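Local coordinates for protein Cj0977 (Campylobacter jejuni, PDB 3BNV) that is of unknown function but is a sigma28-regulated, nonflagellar virulence protein with a hot-dog fold, at residues P99-H111 / R121-K133. Residues are numbered along the deposited sequence; the frame is centred on the assembly and turned at random.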
loop_
_atom_site.group_PDB
_atom_site.type_symbol
_atom_site.label_atom_id
_atom_site.label_comp_id
_atom_site.label_asym_id
_atom_site.label_seq_id
_atom_site.Cartn_x
_atom_site.Cartn_y
_atom_site.Cartn_z
ATOM N N PRO A 99 -5.680 2.082 -13.260
ATOM C CA PRO A 99 -6.251 2.166 -11.914
ATOM C C PRO A 99 -7.536 1.396 -11.832
ATOM O O PRO A 99 -8.214 1.223 -12.826
ATOM C CB PRO A 99 -6.545 3.648 -11.773
ATOM C CG PRO A 99 -6.880 4.064 -13.174
ATOM C CD PRO A 99 -5.977 3.276 -14.072
ATOM N N LEU A 100 -7.866 0.926 -10.638
ATOM C CA LEU A 100 -9.148 0.266 -10.397
ATOM C C LEU A 100 -10.295 1.264 -10.280
ATOM O O LEU A 100 -10.083 2.442 -9.983
ATOM C CB LEU A 100 -9.086 -0.588 -9.139
ATOM C CG LEU A 100 -8.614 -2.001 -9.475
ATOM C CD1 LEU A 100 -7.182 -1.990 -9.950
ATOM C CD2 LEU A 100 -8.746 -2.915 -8.285
ATOM N N LYS A 101 -11.501 0.764 -10.520
ATOM C CA LYS A 101 -12.708 1.528 -10.452
ATOM C C LYS A 101 -13.571 0.903 -9.355
ATOM O O LYS A 101 -13.620 -0.324 -9.236
ATOM C CB LYS A 101 -13.403 1.451 -11.820
ATOM C CG LYS A 101 -14.730 2.160 -11.895
ATOM C CD LYS A 101 -14.814 3.094 -13.091
ATOM C CE LYS A 101 -15.392 2.434 -14.325
ATOM N NZ LYS A 101 -15.327 3.369 -15.484
ATOM N N LEU A 102 -14.243 1.730 -8.549
ATOM C CA LEU A 102 -15.128 1.203 -7.505
ATOM C C LEU A 102 -16.117 0.221 -8.107
ATOM O O LEU A 102 -16.762 0.527 -9.098
ATOM C CB LEU A 102 -15.873 2.334 -6.798
ATOM C CG LEU A 102 -16.904 1.959 -5.742
ATOM C CD1 LEU A 102 -16.322 1.116 -4.649
ATOM C CD2 LEU A 102 -17.475 3.201 -5.152
ATOM N N GLY A 103 -16.226 -0.955 -7.507
ATOM C CA GLY A 103 -17.036 -2.035 -8.062
ATOM C C GLY A 103 -16.201 -3.155 -8.676
ATOM O O GLY A 103 -16.666 -4.278 -8.847
ATOM N N ASP A 104 -14.966 -2.847 -9.041
ATOM C CA ASP A 104 -14.080 -3.866 -9.586
ATOM C C ASP A 104 -13.677 -4.847 -8.500
ATOM O O ASP A 104 -13.519 -4.464 -7.340
ATOM C CB ASP A 104 -12.805 -3.240 -10.175
ATOM C CG ASP A 104 -13.022 -2.699 -11.575
ATOM O OD1 ASP A 104 -14.019 -3.094 -12.212
ATOM O OD2 ASP A 104 -12.186 -1.896 -12.044
ATOM N N VAL A 105 -13.504 -6.112 -8.866
ATOM C CA VAL A 105 -12.785 -6.993 -7.984
ATOM C C VAL A 105 -11.459 -7.426 -8.600
ATOM O O VAL A 105 -11.388 -7.884 -9.724
ATOM C CB VAL A 105 -13.644 -8.173 -7.436
ATOM C CG1 VAL A 105 -15.015 -8.126 -7.977
ATOM C CG2 VAL A 105 -12.972 -9.517 -7.677
ATOM N N LEU A 106 -10.400 -7.239 -7.838
ATOM C CA LEU A 106 -9.071 -7.567 -8.272
ATOM C C LEU A 106 -8.727 -8.992 -7.862
ATOM O O LEU A 106 -8.988 -9.420 -6.727
ATOM C CB LEU A 106 -8.109 -6.602 -7.619
ATOM C CG LEU A 106 -6.619 -6.754 -7.874
ATOM C CD1 LEU A 106 -6.294 -6.355 -9.305
ATOM C CD2 LEU A 106 -5.907 -5.855 -6.892
ATOM N N GLU A 107 -8.151 -9.736 -8.798
ATOM C CA GLU A 107 -7.725 -11.102 -8.537
ATOM C C GLU A 107 -6.178 -11.166 -8.540
ATOM O O GLU A 107 -5.545 -10.917 -9.552
ATOM C CB GLU A 107 -8.346 -12.021 -9.583
ATOM C CG GLU A 107 -9.843 -11.992 -9.545
ATOM C CD GLU A 107 -10.520 -12.925 -10.575
ATOM O OE1 GLU A 107 -11.260 -12.375 -11.465
ATOM O OE2 GLU A 107 -10.303 -14.191 -10.474
ATOM N N LEU A 108 -5.572 -11.471 -7.396
ATOM C CA LEU A 108 -4.114 -11.501 -7.307
ATOM C C LEU A 108 -3.553 -12.928 -7.209
ATOM O O LEU A 108 -4.133 -13.782 -6.559
ATOM C CB LEU A 108 -3.633 -10.652 -6.128
ATOM C CG LEU A 108 -4.196 -9.230 -6.055
ATOM C CD1 LEU A 108 -5.559 -9.135 -5.360
ATOM C CD2 LEU A 108 -3.226 -8.291 -5.364
ATOM N N GLU A 109 -2.435 -13.176 -7.878
ATOM C CA GLU A 109 -1.688 -14.414 -7.684
ATOM C C GLU A 109 -0.257 -14.078 -7.330
ATOM O O GLU A 109 0.326 -13.158 -7.905
ATOM C CB GLU A 109 -1.683 -15.291 -8.926
ATOM C CG GLU A 109 -3.025 -15.772 -9.315
ATOM C CD GLU A 109 -2.983 -16.665 -10.532
ATOM O OE1 GLU A 109 -3.936 -16.583 -11.350
ATOM O OE2 GLU A 109 -2.016 -17.452 -10.678
ATOM N N ALA A 110 0.309 -14.834 -6.399
ATOM C CA ALA A 110 1.692 -14.617 -5.956
ATOM C C ALA A 110 2.503 -15.891 -6.056
ATOM O O ALA A 110 2.041 -16.953 -5.645
ATOM C CB ALA A 110 1.703 -14.100 -4.516
ATOM N N HIS A 111 3.708 -15.796 -6.599
ATOM C CA HIS A 111 4.588 -16.961 -6.727
ATOM C C HIS A 111 5.947 -16.565 -6.206
ATOM O O HIS A 111 6.530 -15.577 -6.676
ATOM C CB HIS A 111 4.731 -17.369 -8.171
ATOM C CG HIS A 111 3.449 -17.753 -8.828
ATOM N ND1 HIS A 111 3.033 -19.064 -8.934
ATOM C CD2 HIS A 111 2.508 -17.006 -9.452
ATOM C CE1 HIS A 111 1.876 -19.106 -9.574
ATOM N NE2 HIS A 111 1.545 -17.871 -9.915
ATOM N N ARG A 121 13.195 -13.672 0.550
ATOM C CA ARG A 121 12.506 -14.258 -0.596
ATOM C C ARG A 121 11.958 -13.192 -1.535
ATOM O O ARG A 121 11.432 -12.154 -1.079
ATOM C CB ARG A 121 11.309 -15.063 -0.107
ATOM C CG ARG A 121 11.546 -15.903 1.103
ATOM C CD ARG A 121 12.357 -17.146 0.752
ATOM N NE ARG A 121 11.880 -17.760 -0.476
ATOM C CZ ARG A 121 11.031 -18.781 -0.525
ATOM N NH1 ARG A 121 10.560 -19.323 0.582
ATOM N NH2 ARG A 121 10.662 -19.274 -1.694
ATOM N N ASP A 122 12.049 -13.464 -2.841
ATOM C CA ASP A 122 11.451 -12.588 -3.874
ATOM C C ASP A 122 10.121 -13.185 -4.326
ATOM O O ASP A 122 10.041 -14.356 -4.652
ATOM C CB ASP A 122 12.410 -12.436 -5.078
ATOM C CG ASP A 122 13.787 -11.900 -4.672
ATOM O OD1 ASP A 122 13.868 -11.160 -3.665
ATOM O OD2 ASP A 122 14.800 -12.214 -5.351
ATOM N N VAL A 123 9.082 -12.376 -4.354
ATOM C CA VAL A 123 7.757 -12.858 -4.713
ATOM C C VAL A 123 7.190 -12.076 -5.888
ATOM O O VAL A 123 7.170 -10.847 -5.883
ATOM C CB VAL A 123 6.812 -12.735 -3.513
ATOM C CG1 VAL A 123 5.385 -13.190 -3.891
ATOM C CG2 VAL A 123 7.358 -13.528 -2.332
ATOM N N LYS A 124 6.738 -12.798 -6.903
ATOM C CA LYS A 124 6.189 -12.176 -8.100
ATOM C C LYS A 124 4.665 -12.119 -7.911
ATOM O O LYS A 124 4.025 -13.144 -7.650
ATOM C CB LYS A 124 6.609 -13.009 -9.317
ATOM C CG LYS A 124 7.094 -12.219 -10.498
ATOM C CD LYS A 124 6.012 -11.186 -10.932
ATOM C CE LYS A 124 6.409 -10.378 -12.201
ATOM N NZ LYS A 124 7.146 -9.104 -11.880
ATOM N N VAL A 125 4.095 -10.921 -7.960
ATOM C CA VAL A 125 2.653 -10.755 -7.806
ATOM C C VAL A 125 2.041 -10.154 -9.077
ATOM O O VAL A 125 2.634 -9.270 -9.706
ATOM C CB VAL A 125 2.306 -9.815 -6.645
ATOM C CG1 VAL A 125 0.821 -9.896 -6.319
ATOM C CG2 VAL A 125 3.152 -10.133 -5.406
ATOM N N VAL A 126 0.854 -10.619 -9.436
ATOM C CA VAL A 126 0.202 -10.180 -10.651
ATOM C C VAL A 126 -1.261 -9.960 -10.293
ATOM O O VAL A 126 -1.820 -10.741 -9.531
ATOM C CB VAL A 126 0.313 -11.263 -11.734
ATOM C CG1 VAL A 126 -0.919 -12.097 -11.752
ATOM C CG2 VAL A 126 0.485 -10.658 -13.060
ATOM N N GLY A 127 -1.878 -8.886 -10.797
ATOM C CA GLY A 127 -3.292 -8.609 -10.496
ATOM C C GLY A 127 -4.155 -8.452 -11.751
ATOM O O GLY A 127 -3.747 -7.818 -12.729
ATOM N N HIS A 128 -5.353 -9.018 -11.730
ATOM C CA HIS A 128 -6.256 -8.938 -12.854
ATOM C C HIS A 128 -7.606 -8.376 -12.431
ATOM O O HIS A 128 -8.070 -8.645 -11.325
ATOM C CB HIS A 128 -6.520 -10.332 -13.424
ATOM C CG HIS A 128 -5.440 -10.828 -14.324
ATOM N ND1 HIS A 128 -4.390 -11.597 -13.871
ATOM C CD2 HIS A 128 -5.242 -10.665 -15.652
ATOM C CE1 HIS A 128 -3.598 -11.897 -14.886
ATOM N NE2 HIS A 128 -4.089 -11.342 -15.975
ATOM N N VAL A 129 -8.245 -7.612 -13.314
ATOM C CA VAL A 129 -9.679 -7.427 -13.211
ATOM C C VAL A 129 -10.270 -8.112 -14.416
ATOM O O VAL A 129 -10.024 -7.706 -15.550
ATOM C CB VAL A 129 -10.173 -5.946 -13.229
ATOM C CG1 VAL A 129 -11.675 -5.937 -13.216
ATOM C CG2 VAL A 129 -9.643 -5.141 -12.034
ATOM N N LYS A 130 -11.085 -9.130 -14.166
ATOM C CA LYS A 130 -11.563 -10.042 -15.213
ATOM C C LYS A 130 -10.352 -10.521 -16.002
ATOM O O LYS A 130 -9.439 -11.088 -15.409
ATOM C CB LYS A 130 -12.593 -9.405 -16.130
ATOM C CG LYS A 130 -13.700 -8.654 -15.432
ATOM C CD LYS A 130 -14.952 -9.459 -15.334
ATOM C CE LYS A 130 -16.134 -8.542 -15.032
ATOM N NZ LYS A 130 -16.654 -7.821 -16.241
ATOM N N GLU A 131 -10.314 -10.300 -17.313
ATOM C CA GLU A 131 -9.157 -10.751 -18.093
ATOM C C GLU A 131 -8.025 -9.744 -18.300
ATOM O O GLU A 131 -7.080 -10.014 -19.027
ATOM C CB GLU A 131 -9.526 -11.333 -19.458
ATOM C CG GLU A 131 -10.820 -10.890 -20.160
ATOM C CD GLU A 131 -11.239 -9.465 -19.895
ATOM O OE1 GLU A 131 -11.495 -9.141 -18.718
ATOM O OE2 GLU A 131 -11.367 -8.685 -20.864
ATOM N N ILE A 132 -8.104 -8.586 -17.677
ATOM C CA ILE A 132 -7.118 -7.559 -17.918
ATOM C C ILE A 132 -6.074 -7.508 -16.802
ATOM O O ILE A 132 -6.411 -7.387 -15.627
ATOM C CB ILE A 132 -7.827 -6.186 -18.065
ATOM C CG1 ILE A 132 -8.680 -6.169 -19.329
ATOM C CG2 ILE A 132 -6.839 -5.023 -18.092
ATOM C CD1 ILE A 132 -9.541 -4.923 -19.407
ATOM N N LYS A 133 -4.806 -7.621 -17.172
ATOM C CA LYS A 133 -3.736 -7.486 -16.198
ATOM C C LYS A 133 -3.572 -6.008 -15.822
ATOM O O LYS A 133 -3.292 -5.171 -16.659
ATOM C CB LYS A 133 -2.434 -8.077 -16.744
ATOM C CG LYS A 133 -1.279 -7.994 -15.766
ATOM C CD LYS A 133 0.066 -8.157 -16.466
ATOM C CE LYS A 133 0.408 -9.630 -16.668
ATOM N NZ LYS A 133 1.885 -9.957 -16.775
HETATM O O HOH W 1 -11.772 -9.984 -11.306
#
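Strands 105-111 and 121-129 run antiparallel, their directions 154° apart, and three two-bond rings between Glu107 and His128, Glu109 and Val126, and His111 and Lys124 fix the register, the six backbone N to O bonds spanning 2.8 to 3.0 Å. Between the rings, Leu108 faces Gly127 and Ala110 faces Val125 as non-hydrogen-bonded pairs. On this face, toward helix 67-82, Ala110 CB rests 3.8 Å from Val123 CG1. Leu106 has CG anti to its backbone N (chi1 178°), which swings Leu106 CD1 over the opposite strand to 3.5 Å from His128 O, against the Gly127-His128 backbone, where the glycine has no side chain to obstruct it; the same leucine also touches Ile70 of the helix. At the hairpin's open end Val129 stands at about a right angle to Asp104: Asp104 OD1 lies 3.8 Å from Val129 CG1, and Val129 CG2 is 4.2 Å from Leu100 CG. The type II turn from Lys101 to Asp104 is closed by Asp104 N to Lys101 O, and the Asp104 carboxylate adds a second bond, OD2 accepting Lys101 N from above its plane. At the same end, beside Glu107, a water donates to Val105 O and Glu107 OE1 and accepts from Lys130 N, tying the strand to the type II' turn of Val129 to Ile132. The other face carries Glu107, His128, Glu109, Val126, His111 and Lys124. There Glu109 CB is 4.3 Å from Val126 CG1, while Glu109 OE1 and His128 ND1, 5.6 Å apart, do not touch. The chemistry thus divides this hairpin of the hot-dog sheet: an aliphatic surface packs against the helix, while the reverse is mainly polar.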